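Local coordinates for hemolysin activator protein CdiB (Acinetobacter baumannii ACICU, PDB 6WIL), which probably exports a CdiA-type toxin across the outer membrane in contact-dependent growth inhibition, as a TpsB transporter of the Omp85 superfamily, at residues 76-81 with 114-119; 98-103 with 131-136; 154-159 with 182-187; 464-469 with 540-545. One frame throughout, in Å; residues are numbered along the deposited sequence.

Contact 1. Residues 76-81 with 114-119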
loop_
_atom_site.group_PDB
_atom_site.type_symbol
_atom_site.label_atom_id
_atom_site.label_comp_id
_atom_site.label_asym_id
_atom_site.label_seq_id
_atom_site.Cartn_x
_atom_site.Cartn_y
_atom_site.Cartn_z
ATOM N N PHE A 76 -13.552 11.559 26.114
ATOM C CA PHE A 76 -12.349 11.306 26.898
ATOM C C PHE A 76 -12.571 10.360 28.071
ATOM O O PHE A 76 -11.672 10.213 28.904
ATOM C CB PHE A 76 -11.764 12.626 27.398
ATOM C CG PHE A 76 -11.102 13.433 26.323
ATOM C CD1 PHE A 76 -9.942 12.979 25.717
ATOM C CD2 PHE A 76 -11.641 14.641 25.911
ATOM C CE1 PHE A 76 -9.325 13.718 24.725
ATOM C CE2 PHE A 76 -11.030 15.383 24.918
ATOM C CZ PHE A 76 -9.868 14.923 24.327
ATOM N N ASN A 77 -13.729 9.698 28.147
ATOM C CA ASN A 77 -13.985 8.788 29.258
ATOM C C ASN A 77 -13.046 7.586 29.257
ATOM O O ASN A 77 -12.942 6.902 30.280
ATOM C CB ASN A 77 -15.442 8.312 29.243
ATOM C CG ASN A 77 -15.815 7.594 27.957
ATOM O OD1 ASN A 77 -15.275 6.534 27.642
ATOM N ND2 ASN A 77 -16.765 8.160 27.219
ATOM N N PHE A 78 -12.358 7.316 28.144
ATOM C CA PHE A 78 -11.406 6.212 28.112
ATOM C C PHE A 78 -10.230 6.442 29.053
ATOM O O PHE A 78 -9.547 5.481 29.422
ATOM C CB PHE A 78 -10.895 5.991 26.684
ATOM C CG PHE A 78 -9.977 7.071 26.192
ATOM C CD1 PHE A 78 -10.489 8.225 25.620
ATOM C CD2 PHE A 78 -8.601 6.930 26.287
ATOM C CE1 PHE A 78 -9.647 9.222 25.160
ATOM C CE2 PHE A 78 -7.751 7.928 25.835
ATOM C CZ PHE A 78 -8.276 9.075 25.270
ATOM N N VAL A 79 -9.972 7.692 29.436
ATOM C CA VAL A 79 -8.914 7.978 30.399
ATOM C C VAL A 79 -9.286 7.432 31.772
ATOM O O VAL A 79 -8.478 6.772 32.435
ATOM C CB VAL A 79 -8.630 9.489 30.446
ATOM C CG1 VAL A 79 -7.822 9.845 31.683
ATOM C CG2 VAL A 79 -7.906 9.932 29.177
ATOM N N ILE A 80 -10.515 7.698 32.218
ATOM C CA ILE A 80 -10.974 7.154 33.493
ATOM C C ILE A 80 -11.173 5.646 33.383
ATOM O O ILE A 80 -10.891 4.900 34.330
ATOM C CB ILE A 80 -12.258 7.869 33.951
ATOM C CG1 ILE A 80 -11.985 9.356 34.178
ATOM C CG2 ILE A 80 -12.803 7.238 35.225
ATOM C CD1 ILE A 80 -10.952 9.624 35.247
ATOM N N LYS A 81 -11.659 5.178 32.229
ATOM C CA LYS A 81 -11.784 3.743 31.990
ATOM C C LYS A 81 -10.461 3.026 32.230
ATOM O O LYS A 81 -10.412 1.999 32.916
ATOM C CB LYS A 81 -12.264 3.486 30.561
ATOM C CG LYS A 81 -13.749 3.223 30.403
ATOM C CD LYS A 81 -13.996 2.457 29.108
ATOM C CE LYS A 81 -15.058 3.115 28.247
ATOM N NZ LYS A 81 -14.774 2.911 26.798
ATOM N N LYS A 114 -3.864 7.652 22.511
ATOM C CA LYS A 114 -4.927 7.923 21.555
ATOM C C LYS A 114 -4.622 9.109 20.646
ATOM O O LYS A 114 -5.429 9.413 19.762
ATOM C CB LYS A 114 -6.252 8.149 22.290
ATOM C CG LYS A 114 -7.121 6.898 22.408
ATOM C CD LYS A 114 -6.400 5.768 23.128
ATOM C CE LYS A 114 -7.191 4.472 23.055
ATOM N NZ LYS A 114 -8.576 4.645 23.569
ATOM N N GLY A 115 -3.490 9.782 20.841
ATOM C CA GLY A 115 -3.019 10.787 19.909
ATOM C C GLY A 115 -3.203 12.241 20.305
ATOM O O GLY A 115 -2.893 13.122 19.493
ATOM N N PHE A 116 -3.681 12.532 21.515
ATOM C CA PHE A 116 -3.943 13.916 21.914
ATOM C C PHE A 116 -2.665 14.506 22.508
ATOM O O PHE A 116 -2.493 14.632 23.722
ATOM C CB PHE A 116 -5.121 13.978 22.878
ATOM C CG PHE A 116 -6.377 13.349 22.333
ATOM C CD1 PHE A 116 -7.268 14.091 21.570
ATOM C CD2 PHE A 116 -6.661 12.014 22.576
ATOM C CE1 PHE A 116 -8.423 13.513 21.067
ATOM C CE2 PHE A 116 -7.813 11.430 22.074
ATOM C CZ PHE A 116 -8.694 12.180 21.319
ATOM N N ILE A 117 -1.756 14.893 21.609
ATOM C CA ILE A 117 -0.408 15.283 22.009
ATOM C C ILE A 117 -0.335 16.676 22.623
ATOM O O ILE A 117 0.674 17.006 23.256
ATOM C CB ILE A 117 0.551 15.211 20.809
ATOM C CG1 ILE A 117 -0.087 15.884 19.590
ATOM C CG2 ILE A 117 0.932 13.766 20.511
ATOM C CD1 ILE A 117 0.836 15.997 18.401
ATOM N N THR A 118 -1.360 17.511 22.447
ATOM C CA THR A 118 -1.369 18.851 23.019
ATOM C C THR A 118 -2.381 18.993 24.147
ATOM O O THR A 118 -2.615 20.109 24.622
ATOM C CB THR A 118 -1.646 19.900 21.939
ATOM O OG1 THR A 118 -2.968 19.715 21.417
ATOM C CG2 THR A 118 -0.632 19.781 20.814
ATOM N N SER A 119 -2.998 17.898 24.571
ATOM C CA SER A 119 -3.883 17.894 25.722
ATOM C C SER A 119 -3.119 17.442 26.961
ATOM O O SER A 119 -2.064 16.811 26.872
ATOM C CB SER A 119 -5.093 16.992 25.472
ATOM O OG SER A 119 -5.999 17.607 24.574
#
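The ammonium group of Lys114 sits off-centre over the ring of Phe78, a cation-pi contact with NZ 4.1 Å from the Phe78 ring centroid and 33° off its normal. Bends at chi2 and chi4 fold the outer lysine chain so that NZ returns over this face. Nearer the backbone, Lys114 CG lies 4.0 Å from the same Phe78 centroid as a CH-pi contact. On the opposite face Val79 CG2 lies 3.9 Å above the Phe78 plane, offset toward the rim. With CG between the backbone N and the carbonyl carbon (chi1 71°), the Phe78 ring is placed between Lys114 and this methyl group. Both segments belong to the first POTRA domain: helix 77-85 here meets the loop that leaves helix 97-113 through a Schellman motif at Gly115 and leads into strand 120-123. Within that loop Phe116 receives two rings. Phe76 presents an edge to its face, with planes at 65° and centroids of the Phe76 and Phe116 rings 4.8 Å apart; Phe76 CE1 stands over the centre of the Phe116 ring. From another direction Phe78 CZ approaches Phe116 CE2 at 4.0 Å. Phe76 also packs on Leu111, Ile137 and Ile139 in the domain interior. The loop itself looks toward the second POTRA domain, since Lys114 O accepts a hydrogen bond from Asn170 ND2 and Gly115 bonds through its backbone to Leu171.

Contact 2. Residues 98-103 with 131-136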
loop_
_atom_site.group_PDB
_atom_site.type_symbol
_atom_site.label_atom_id
_atom_site.label_comp_id
_atom_site.label_asym_id
_atom_site.label_seq_id
_atom_site.Cartn_x
_atom_site.Cartn_y
_atom_site.Cartn_z
ATOM N N GLN A 98 3.067 10.646 45.803
ATOM C CA GLN A 98 3.815 9.925 44.777
ATOM C C GLN A 98 2.901 9.040 43.933
ATOM O O GLN A 98 3.072 8.959 42.713
ATOM C CB GLN A 98 4.942 9.105 45.407
ATOM C CG GLN A 98 5.744 8.304 44.395
ATOM C CD GLN A 98 6.297 9.171 43.276
ATOM O OE1 GLN A 98 6.818 10.260 43.519
ATOM N NE2 GLN A 98 6.175 8.695 42.041
ATOM N N SER A 99 1.924 8.367 44.553
ATOM C CA SER A 99 0.985 7.564 43.769
ATOM C C SER A 99 0.098 8.446 42.905
ATOM O O SER A 99 -0.237 8.080 41.773
ATOM C CB SER A 99 0.111 6.692 44.672
ATOM O OG SER A 99 0.889 5.836 45.485
ATOM N N LEU A 100 -0.316 9.599 43.435
ATOM C CA LEU A 100 -1.126 10.521 42.648
ATOM C C LEU A 100 -0.366 10.989 41.412
ATOM O O LEU A 100 -0.943 11.100 40.323
ATOM C CB LEU A 100 -1.556 11.707 43.511
ATOM C CG LEU A 100 -2.413 12.780 42.837
ATOM C CD1 LEU A 100 -3.670 12.173 42.239
ATOM C CD2 LEU A 100 -2.766 13.880 43.825
ATOM N N HIS A 101 0.936 11.245 41.559
ATOM C CA HIS A 101 1.754 11.618 40.411
ATOM C C HIS A 101 1.806 10.493 39.384
ATOM O O HIS A 101 1.790 10.745 38.173
ATOM C CB HIS A 101 3.161 11.992 40.874
ATOM C CG HIS A 101 4.051 12.482 39.775
ATOM N ND1 HIS A 101 3.606 13.316 38.771
ATOM C CD2 HIS A 101 5.364 12.262 39.525
ATOM C CE1 HIS A 101 4.605 13.586 37.950
ATOM N NE2 HIS A 101 5.683 12.959 38.385
ATOM N N ASN A 102 1.862 9.243 39.850
ATOM C CA ASN A 102 1.926 8.110 38.933
ATOM C C ASN A 102 0.586 7.872 38.247
ATOM O O ASN A 102 0.543 7.547 37.056
ATOM C CB ASN A 102 2.379 6.854 39.679
ATOM C CG ASN A 102 3.809 6.956 40.172
ATOM O OD1 ASN A 102 4.604 7.738 39.648
ATOM N ND2 ASN A 102 4.148 6.156 41.180
ATOM N N ILE A 103 -0.518 8.019 38.984
ATOM C CA ILE A 103 -1.841 7.891 38.378
ATOM C C ILE A 103 -2.033 8.950 37.300
ATOM O O ILE A 103 -2.566 8.669 36.220
ATOM C CB ILE A 103 -2.933 7.973 39.461
ATOM C CG1 ILE A 103 -2.913 6.713 40.329
ATOM C CG2 ILE A 103 -4.309 8.185 38.834
ATOM C CD1 ILE A 103 -3.536 6.902 41.697
ATOM N N GLY A 131 -12.323 12.327 49.721
ATOM C CA GLY A 131 -11.985 11.075 49.076
ATOM C C GLY A 131 -12.308 10.991 47.598
ATOM O O GLY A 131 -12.311 9.892 47.039
ATOM N N ASN A 132 -12.574 12.118 46.941
ATOM C CA ASN A 132 -12.932 12.131 45.525
ATOM C C ASN A 132 -11.716 12.535 44.698
ATOM O O ASN A 132 -11.268 13.684 44.758
ATOM C CB ASN A 132 -14.100 13.079 45.268
ATOM C CG ASN A 132 -15.398 12.575 45.860
ATOM O OD1 ASN A 132 -15.444 11.495 46.449
ATOM N ND2 ASN A 132 -16.458 13.362 45.721
ATOM N N LEU A 133 -11.188 11.594 43.918
ATOM C CA LEU A 133 -10.149 11.914 42.947
ATOM C C LEU A 133 -10.825 12.442 41.689
ATOM O O LEU A 133 -11.459 11.683 40.951
ATOM C CB LEU A 133 -9.292 10.693 42.636
ATOM C CG LEU A 133 -8.203 10.983 41.600
ATOM C CD1 LEU A 133 -7.283 12.081 42.099
ATOM C CD2 LEU A 133 -7.417 9.729 41.264
ATOM N N ASN A 134 -10.701 13.742 41.449
ATOM C CA ASN A 134 -11.367 14.396 40.331
ATOM C C ASN A 134 -10.315 14.838 39.322
ATOM O O ASN A 134 -9.508 15.731 39.604
ATOM C CB ASN A 134 -12.211 15.572 40.816
ATOM C CG ASN A 134 -13.495 15.122 41.481
ATOM O OD1 ASN A 134 -13.927 13.982 41.307
ATOM N ND2 ASN A 134 -14.121 16.016 42.232
ATOM N N LEU A 135 -10.328 14.208 38.154
ATOM C CA LEU A 135 -9.411 14.535 37.077
ATOM C C LEU A 135 -10.072 15.493 36.098
ATOM O O LEU A 135 -11.296 15.507 35.940
ATOM C CB LEU A 135 -8.959 13.278 36.338
ATOM C CG LEU A 135 -8.017 12.356 37.106
ATOM C CD1 LEU A 135 -7.584 11.210 36.213
ATOM C CD2 LEU A 135 -6.816 13.133 37.616
ATOM N N SER A 136 -9.247 16.302 35.446
ATOM C CA SER A 136 -9.734 17.198 34.411
ATOM C C SER A 136 -8.791 17.156 33.226
ATOM O O SER A 136 -7.634 16.750 33.342
ATOM C CB SER A 136 -9.865 18.637 34.905
ATOM O OG SER A 136 -11.110 18.821 35.538
#
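In the first POTRA domain, helix 97-113 lies across one face of a small mixed sheet, and Leu100 and Ile103, one turn of that helix, meet Leu133 near the beginning of strand 132-149. The contact is wholly apolar and rests on methyl groups. Leu100 CD1 reaches Leu133 CD1 at 3.6 Å, the two side chains crossing at a slant. Both leucines hold CG opposite the backbone N (chi1 180° in Leu100 and 179° in Leu133), an extended setting that carries their branches across the gap between backbones whose CA atoms, in Leu100 and Leu133, are 9.1 Å apart. The other branch of the strand residue is also used: Leu133 CD2 lies 4.2 Å from Ile103 CG2. A single strand leucine is thus shared, one methyl to each helix residue, while its CB is directed at the helix. Leu135, two residues on, packs on Ile80 of helix 77-85. Around the pair, Leu100 and Ile103 both pack on Ile95 of strand 94-95, whose neighbour Cys94 is disulfide-bonded to Cys54, and Ile103 touches Ile83 of helix 77-85. Near the start of the helix Ser99 OG is hydrogen-bonded to Glu51 OE1 and Val49 N. On the sheet side, strand 132-149 runs parallel to strand 59-62, with backbone bonds from Leu133 to Glu59 and Ser61, and antiparallel to strand 120-123.

Contact 3. Residues 154-159 with 182-187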
loop_
_atom_site.group_PDB
_atom_site.type_symbol
_atom_site.label_atom_id
_atom_site.label_comp_id
_atom_site.label_asym_id
_atom_site.label_seq_id
_atom_site.Cartn_x
_atom_site.Cartn_y
_atom_site.Cartn_z
ATOM N N SER A 154 -7.745 26.905 -0.509
ATOM C CA SER A 154 -8.523 26.562 0.675
ATOM C C SER A 154 -9.244 25.233 0.501
ATOM O O SER A 154 -9.418 24.488 1.472
ATOM C CB SER A 154 -9.518 27.677 0.990
ATOM O OG SER A 154 -8.838 28.894 1.245
ATOM N N LEU A 155 -9.659 24.914 -0.727
ATOM C CA LEU A 155 -10.289 23.624 -0.982
ATOM C C LEU A 155 -9.308 22.480 -0.751
ATOM O O LEU A 155 -9.671 21.447 -0.176
ATOM C CB LEU A 155 -10.842 23.587 -2.407
ATOM C CG LEU A 155 -11.504 22.289 -2.875
ATOM C CD1 LEU A 155 -12.670 21.918 -1.972
ATOM C CD2 LEU A 155 -11.962 22.416 -4.324
ATOM N N GLN A 156 -8.055 22.655 -1.183
ATOM C CA GLN A 156 -7.037 21.632 -0.970
ATOM C C GLN A 156 -6.866 21.311 0.509
ATOM O O GLN A 156 -6.771 20.138 0.889
ATOM C CB GLN A 156 -5.707 22.086 -1.568
ATOM C CG GLN A 156 -5.348 21.453 -2.896
ATOM C CD GLN A 156 -4.057 22.011 -3.453
ATOM O OE1 GLN A 156 -3.034 21.325 -3.490
ATOM N NE2 GLN A 156 -4.093 23.270 -3.882
ATOM N N LEU A 157 -6.814 22.340 1.361
ATOM C CA LEU A 157 -6.693 22.095 2.795
ATOM C C LEU A 157 -7.912 21.362 3.333
ATOM O O LEU A 157 -7.779 20.428 4.132
ATOM C CB LEU A 157 -6.498 23.409 3.545
ATOM C CG LEU A 157 -5.146 24.103 3.422
ATOM C CD1 LEU A 157 -5.202 25.454 4.115
ATOM C CD2 LEU A 157 -4.045 23.243 4.014
ATOM N N LYS A 158 -9.110 21.766 2.903
ATOM C CA LYS A 158 -10.325 21.145 3.420
ATOM C C LYS A 158 -10.406 19.668 3.043
ATOM O O LYS A 158 -10.821 18.838 3.859
ATOM C CB LYS A 158 -11.559 21.897 2.918
ATOM C CG LYS A 158 -12.845 21.097 3.049
ATOM C CD LYS A 158 -14.082 21.973 3.056
ATOM C CE LYS A 158 -15.333 21.121 3.233
ATOM N NZ LYS A 158 -16.573 21.940 3.324
ATOM N N THR A 159 -10.013 19.318 1.814
ATOM C CA THR A 159 -10.129 17.929 1.376
ATOM C C THR A 159 -8.937 17.084 1.812
ATOM O O THR A 159 -9.104 15.897 2.115
ATOM C CB THR A 159 -10.292 17.856 -0.147
ATOM O OG1 THR A 159 -9.141 18.418 -0.793
ATOM C CG2 THR A 159 -11.536 18.611 -0.587
ATOM N N LYS A 182 1.715 15.215 1.106
ATOM C CA LYS A 182 2.997 14.775 0.570
ATOM C C LYS A 182 2.872 14.084 -0.779
ATOM O O LYS A 182 3.900 13.761 -1.384
ATOM C CB LYS A 182 3.700 13.850 1.564
ATOM C CG LYS A 182 4.407 14.597 2.680
ATOM C CD LYS A 182 4.721 13.679 3.843
ATOM C CE LYS A 182 5.618 12.521 3.436
ATOM N NZ LYS A 182 7.020 12.945 3.180
ATOM N N ARG A 183 1.652 13.849 -1.264
ATOM C CA ARG A 183 1.504 13.352 -2.626
ATOM C C ARG A 183 1.896 14.409 -3.647
ATOM O O ARG A 183 2.422 14.072 -4.712
ATOM C CB ARG A 183 0.069 12.887 -2.867
ATOM C CG ARG A 183 -0.309 11.657 -2.069
ATOM C CD ARG A 183 -1.737 11.242 -2.342
ATOM N NE ARG A 183 -2.168 10.179 -1.443
ATOM C CZ ARG A 183 -3.294 9.491 -1.587
ATOM N NH1 ARG A 183 -4.103 9.748 -2.606
ATOM N NH2 ARG A 183 -3.606 8.543 -0.717
ATOM N N VAL A 184 1.668 15.683 -3.340
ATOM C CA VAL A 184 1.925 16.765 -4.284
ATOM C C VAL A 184 2.905 17.803 -3.758
ATOM O O VAL A 184 3.384 18.629 -4.550
ATOM C CB VAL A 184 0.614 17.453 -4.721
ATOM C CG1 VAL A 184 -0.373 16.424 -5.262
ATOM C CG2 VAL A 184 0.007 18.216 -3.569
ATOM N N TYR A 185 3.228 17.796 -2.464
ATOM C CA TYR A 185 4.165 18.749 -1.890
ATOM C C TYR A 185 5.286 18.030 -1.157
ATOM O O TYR A 185 5.124 16.904 -0.679
ATOM C CB TYR A 185 3.502 19.697 -0.883
ATOM C CG TYR A 185 2.414 20.583 -1.430
ATOM C CD1 TYR A 185 2.712 21.663 -2.254
ATOM C CD2 TYR A 185 1.088 20.359 -1.089
ATOM C CE1 TYR A 185 1.710 22.479 -2.745
ATOM C CE2 TYR A 185 0.083 21.166 -1.572
ATOM C CZ TYR A 185 0.395 22.224 -2.396
ATOM O OH TYR A 185 -0.619 23.023 -2.865
ATOM N N ALA A 186 6.428 18.706 -1.073
ATOM C CA ALA A 186 7.377 18.470 0.007
ATOM C C ALA A 186 6.895 19.268 1.211
ATOM O O ALA A 186 6.721 20.488 1.117
ATOM C CB ALA A 186 8.789 18.888 -0.402
ATOM N N VAL A 187 6.647 18.589 2.329
ATOM C CA VAL A 187 5.935 19.180 3.457
ATOM C C VAL A 187 6.850 19.251 4.671
ATOM O O VAL A 187 7.607 18.314 4.950
ATOM C CB VAL A 187 4.654 18.386 3.790
ATOM C CG1 VAL A 187 3.934 19.003 4.978
ATOM C CG2 VAL A 187 3.739 18.333 2.584
#
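Gln156, on the short helix 154-160 of the second POTRA domain, reaches across to Tyr185 at the start of strand 185-193, a helix-to-sheet contact within that domain. The helical segment begins with Ser154, whose carbonyl O accepts the backbone N of Lys158. Next comes Leu155, whose carbonyl is used at the far end of the segment. Gln156 carries the contact itself: its chain runs extended beyond CG and brings the amide group to the hydroxyl end of Tyr185, with Gln156 CD 3.6 Å from Tyr185 OH. The two side chains cross at a slant, with the amide and ring planes only 19° apart. Val184, its CB directed at the helix, brings CG2 to the periphery of the contact. Tyr185 OH makes a weak hydrogen bond to Lys151 O, and its ring packs on Ile152 and Leu211. The domain abuts the barrel here: Gln156 O accepts from Asn249 ND2, and Arg183 forms a salt bridge with Asp283. Closing the segment, Thr159 doubles back on Leu155 O, which takes both Thr159 N at 2.9 Å and Thr159 OG1 at 3.1 Å, the hydroxyl standing 31° out of the carbonyl plane.

Contact 4. Residues 464-469 with 540-545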
loop_
_atom_site.group_PDB
_atom_site.type_symbol
_atom_site.label_atom_id
_atom_site.label_comp_id
_atom_site.label_asym_id
_atom_site.label_seq_id
_atom_site.Cartn_x
_atom_site.Cartn_y
_atom_site.Cartn_z
ATOM N N ARG A 464 10.644 -16.094 -11.041
ATOM C CA ARG A 464 11.767 -15.662 -11.866
ATOM C C ARG A 464 12.695 -16.834 -12.193
ATOM O O ARG A 464 12.715 -17.861 -11.509
ATOM C CB ARG A 464 12.548 -14.542 -11.178
ATOM C CG ARG A 464 11.928 -13.166 -11.361
ATOM C CD ARG A 464 12.581 -12.150 -10.452
ATOM N NE ARG A 464 12.278 -12.428 -9.052
ATOM C CZ ARG A 464 12.753 -11.730 -8.027
ATOM N NH1 ARG A 464 12.416 -12.063 -6.790
ATOM N NH2 ARG A 464 13.566 -10.702 -8.235
ATOM N N GLY A 465 13.472 -16.666 -13.261
ATOM C CA GLY A 465 14.290 -17.734 -13.789
ATOM C C GLY A 465 13.623 -18.554 -14.871
ATOM O O GLY A 465 14.257 -19.461 -15.422
ATOM N N PHE A 466 12.364 -18.273 -15.190
ATOM C CA PHE A 466 11.624 -18.974 -16.230
ATOM C C PHE A 466 11.192 -17.980 -17.298
ATOM O O PHE A 466 10.833 -16.837 -16.984
ATOM C CB PHE A 466 10.408 -19.705 -15.649
ATOM C CG PHE A 466 10.758 -20.942 -14.868
ATOM C CD1 PHE A 466 10.952 -22.153 -15.515
ATOM C CD2 PHE A 466 10.895 -20.895 -13.490
ATOM C CE1 PHE A 466 11.277 -23.293 -14.802
ATOM C CE2 PHE A 466 11.217 -22.029 -12.773
ATOM C CZ PHE A 466 11.408 -23.231 -13.429
ATOM N N ASP A 467 11.225 -18.428 -18.560
ATOM C CA ASP A 467 10.987 -17.521 -19.680
ATOM C C ASP A 467 9.516 -17.139 -19.791
ATOM O O ASP A 467 9.184 -16.056 -20.296
ATOM C CB ASP A 467 11.459 -18.157 -20.988
ATOM C CG ASP A 467 10.987 -19.589 -21.152
ATOM O OD1 ASP A 467 9.766 -19.855 -20.979
ATOM O OD2 ASP A 467 11.842 -20.453 -21.465
ATOM N N GLY A 468 8.623 -18.021 -19.342
ATOM C CA GLY A 468 7.204 -17.785 -19.468
ATOM C C GLY A 468 6.550 -18.221 -20.757
ATOM O O GLY A 468 5.385 -17.855 -20.990
ATOM N N GLU A 469 7.248 -18.979 -21.604
ATOM C CA GLU A 469 6.572 -19.516 -22.781
ATOM C C GLU A 469 5.544 -20.562 -22.388
ATOM O O GLU A 469 4.515 -20.722 -23.056
ATOM C CB GLU A 469 7.574 -20.119 -23.757
ATOM C CG GLU A 469 8.204 -21.417 -23.299
ATOM C CD GLU A 469 9.253 -21.893 -24.266
ATOM O OE1 GLU A 469 8.867 -22.415 -25.327
ATOM O OE2 GLU A 469 10.456 -21.708 -23.970
ATOM N N LEU A 540 15.330 -24.144 -11.683
ATOM C CA LEU A 540 15.973 -25.185 -10.889
ATOM C C LEU A 540 15.146 -26.467 -10.839
ATOM O O LEU A 540 15.645 -27.543 -11.183
ATOM C CB LEU A 540 16.248 -24.670 -9.474
ATOM C CG LEU A 540 17.211 -23.484 -9.406
ATOM C CD1 LEU A 540 17.469 -23.086 -7.966
ATOM C CD2 LEU A 540 18.512 -23.810 -10.120
ATOM N N ILE A 541 13.888 -26.373 -10.416
ATOM C CA ILE A 541 12.985 -27.515 -10.365
ATOM C C ILE A 541 11.747 -27.187 -11.181
ATOM O O ILE A 541 11.115 -26.145 -10.972
ATOM C CB ILE A 541 12.605 -27.883 -8.921
ATOM C CG1 ILE A 541 13.808 -28.493 -8.199
ATOM C CG2 ILE A 541 11.419 -28.842 -8.911
ATOM C CD1 ILE A 541 14.437 -29.655 -8.947
ATOM N N ALA A 542 11.399 -28.078 -12.107
ATOM C CA ALA A 542 10.235 -27.883 -12.956
ATOM C C ALA A 542 9.785 -29.238 -13.472
ATOM O O ALA A 542 10.595 -30.169 -13.538
ATOM C CB ALA A 542 10.553 -26.945 -14.128
ATOM N N PRO A 543 8.512 -29.385 -13.834
ATOM C CA PRO A 543 8.077 -30.606 -14.516
ATOM C C PRO A 543 8.814 -30.778 -15.835
ATOM O O PRO A 543 9.439 -29.850 -16.357
ATOM C CB PRO A 543 6.578 -30.381 -14.740
ATOM C CG PRO A 543 6.200 -29.355 -13.730
ATOM C CD PRO A 543 7.390 -28.474 -13.562
ATOM N N ASP A 544 8.732 -31.993 -16.375
ATOM C CA ASP A 544 9.451 -32.310 -17.604
ATOM C C ASP A 544 9.010 -31.428 -18.765
ATOM O O ASP A 544 9.813 -31.134 -19.658
ATOM C CB ASP A 544 9.262 -33.788 -17.950
ATOM C CG ASP A 544 10.115 -34.701 -17.087
ATOM O OD1 ASP A 544 11.356 -34.660 -17.226
ATOM O OD2 ASP A 544 9.547 -35.446 -16.261
ATOM N N SER A 545 7.752 -30.985 -18.767
ATOM C CA SER A 545 7.241 -30.160 -19.857
ATOM C C SER A 545 7.773 -28.732 -19.828
ATOM O O SER A 545 7.473 -27.969 -20.754
ATOM C CB SER A 545 5.711 -30.143 -19.826
ATOM O OG SER A 545 5.229 -29.552 -18.632
#
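Phe466 has extended backbone angles after Gly465, whose phi is positive, and faces Ala542 just beyond strand 530-541, where Leu540 and Ile541 form a classic beta bulge opposite Leu517. The aromatic side chain supplies the contact from the loop side. Its CG stands opposite the carbonyl carbon and beside the backbone N (chi1 -74°), and the outer end of the ring comes nearest to the strand. Phe466 CE1 touches Ala542 CB at 3.8 Å. Ile541 O lies at the ring edge, near its plane, 3.8 Å from Phe466 CZ, so the carbonyl meets the C-H rim and not the pi cloud. The side chain of Ile541 turns its CB away, on the surface of the protein. Beyond the phenylalanine the loop is shaped by an Asx turn: Asp467 OD1 accepts Glu469 N at 2.7 Å, a nearly straight bond of 167° received on the anti side of the carboxylate, 26° out of its plane. The two acidic groups also come close, with Asp467 OD2 3.1 Å from Glu469 OE2, and the salt bridge from Glu469 to Lys547 probably eases their repulsion. Arg464, Gly465 and Phe466 belong to the VRGF motif of loop 6, the hallmark of Omp85 and TpsB transporters, a loop that folds into the barrel in this family. Arg464 makes salt bridges with Asp500 of strand 493-505 and Glu483 of strand 476-487, tying the motif to the barrel wall. Phe466 and Ala542 both pack on Leu516 of strand 515-526, which neighbours strand 530-541, while Asp467 and Glu469 touch Asn228 of strand 217-228.

How the contacts relate
Contacts 1 and 2 share the first POTRA domain: their segments alternate along the chain, and they touch where Ile80 CD1 packs on Leu135 CD1 at 3.8 Å. Contact 2 is buried and purely aliphatic, whereas contact 1 is partly buried, its aromatic cluster edged by an exposed lysine. Contact 3, in the next POTRA domain, is also buried but joins a polar amide to a phenol. Strand 132-149 and helix 154-160, which follow one another, link contact 2 to it. Contact 4, in the barrel and partly buried like contact 1, lies across the chain's centre from the other three, its centre about 69 Å from that of contact 2, and pairs one loop aromatic with a strand end.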